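PDB 1ZS3: lactococcus lactis MG1363 DpsA from Lactococcus lactis, which binds DNA, for which its N-terminal helix is required, and, as a Dps-family protein, probably shields it from oxidative stress as a hollow twelve-subunit shell. Local coordinates for the interface of chains A and B. Coordinates in Å, arbitrary orientation; residue numbers count along the deposited sequence, not the author numbering. Chains: chain A/B, Lactococcus lactis MG1363 DpsA.

The interface of chains A and B. Residues chain A 11, 88-89, 91-92; chain B 47, 103-104, 107.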
# COMPACT_ATOMS: atom_id res chain seq x y z
N TYR A 11 25.45 -27.30 30.42
CA TYR A 11 24.41 -26.78 31.35
C TYR A 11 24.92 -26.50 32.79
O TYR A 11 24.58 -25.48 33.41
CB TYR A 11 23.21 -27.75 31.40
CG TYR A 11 22.07 -27.22 32.25
CD1 TYR A 11 21.55 -27.94 33.33
CD2 TYR A 11 21.53 -25.96 32.01
CE1 TYR A 11 20.51 -27.42 34.12
CE2 TYR A 11 20.51 -25.44 32.78
CZ TYR A 11 20.01 -26.17 33.83
OH TYR A 11 19.00 -25.62 34.57
N SER A 88 14.70 -18.86 29.33
CA SER A 88 13.87 -19.33 28.23
C SER A 88 12.90 -20.45 28.61
O SER A 88 12.46 -21.20 27.71
CB SER A 88 14.79 -19.85 27.14
OG SER A 88 15.49 -21.00 27.56
N THR A 89 12.56 -20.57 29.90
CA THR A 89 11.45 -21.49 30.33
C THR A 89 10.69 -20.87 31.51
O THR A 89 11.20 -20.01 32.21
CB THR A 89 12.05 -22.78 30.87
OG1 THR A 89 12.87 -22.51 32.03
CG2 THR A 89 12.95 -23.47 29.87
N GLU A 91 9.93 -22.12 34.38
CA GLU A 91 10.83 -22.31 35.51
C GLU A 91 11.75 -21.14 35.80
O GLU A 91 11.70 -20.54 36.86
CB GLU A 91 11.67 -23.54 35.24
CG GLU A 91 11.02 -24.88 35.60
CD GLU A 91 12.06 -25.88 36.11
OE1 GLU A 91 12.97 -26.24 35.29
OE2 GLU A 91 11.99 -26.25 37.32
N GLU A 92 12.62 -20.81 34.85
CA GLU A 92 13.54 -19.68 35.03
C GLU A 92 12.79 -18.35 35.10
O GLU A 92 13.27 -17.44 35.77
CB GLU A 92 14.65 -19.60 33.98
CG GLU A 92 14.85 -20.82 33.09
CD GLU A 92 16.22 -20.86 32.47
OE1 GLU A 92 16.30 -21.37 31.33
OE2 GLU A 92 17.20 -20.35 33.07
N GLN B 47 11.93 -20.10 23.01
CA GLN B 47 13.25 -20.59 23.36
C GLN B 47 13.96 -21.06 22.09
O GLN B 47 15.04 -20.61 21.79
CB GLN B 47 13.14 -21.71 24.41
CG GLN B 47 14.48 -22.44 24.82
CD GLN B 47 14.25 -23.81 25.50
OE1 GLN B 47 13.78 -24.73 24.83
NE2 GLN B 47 14.57 -23.85 26.77
N ASP B 103 12.28 -27.51 29.08
CA ASP B 103 13.62 -28.03 29.40
C ASP B 103 14.68 -26.94 29.20
O ASP B 103 15.01 -26.63 28.07
CB ASP B 103 13.96 -29.24 28.51
CG ASP B 103 15.13 -30.05 29.05
OD1 ASP B 103 15.29 -31.22 28.63
OD2 ASP B 103 15.94 -29.63 29.91
N PRO B 104 15.23 -26.37 30.27
CA PRO B 104 16.29 -25.37 30.10
C PRO B 104 17.54 -25.87 29.35
O PRO B 104 18.33 -25.08 28.84
CB PRO B 104 16.67 -24.99 31.55
CG PRO B 104 15.53 -25.43 32.39
CD PRO B 104 14.94 -26.64 31.69
N LYS B 107 18.42 -25.33 25.03
CA LYS B 107 19.32 -24.36 24.37
C LYS B 107 20.51 -24.97 23.63
O LYS B 107 21.05 -24.37 22.71
CB LYS B 107 19.82 -23.23 25.28
CG LYS B 107 19.77 -23.43 26.80
CD LYS B 107 20.08 -22.06 27.48
CE LYS B 107 19.63 -22.05 28.91
NZ LYS B 107 18.36 -21.26 29.15
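B:Pro104, which buries 79 Å², leads off the 3-10 helix 104-108 and pushes its ring among A:Tyr11, A:Thr89, A:Glu91 and A:Glu92, at a two-fold subunit interface of the ferritin-like Dps family. A compact, rigid ring suits a place hemmed by these side chains: CB lies 3.9 Å from the phenol OH of A:Tyr11, while A:Thr89 and A:Glu91 each meet the ring at about a right angle. A:Tyr11 brings the N-terminal helix 5-23 into the contact. The methyl CG2 of A:Thr89 faces B:Pro104, and its hydroxyl OG1 accepts a hydrogen bond from the backbone N of A:Glu92 at 3.3 Å, capping the start of helix 90-96.

B:Gln47, from helix 27-51, ties the two chains together with one amide nitrogen. With CG anti to the backbone N (chi1 176°) and the chain extended, NE2 reaches A:Ser88 OG at 3.1 Å, the hydroxyl lying almost in the amide plane. The same NE2 donates to the backbone O of B:Asp103, 3.1 Å away and from above the carbonyl plane, which probably steadies the loop leading into B:Pro104. A leucine in its place would probably leave both oxygens without this donor and let the loop at B:Asp103 shift.

B:Lys107 meets A:Glu92 from the opposite direction; its long chain, bent at the last torsion (chi4 -104°), brings NZ to 3.0 Å from the carboxylate OE1, a salt bridge on the syn lone pair.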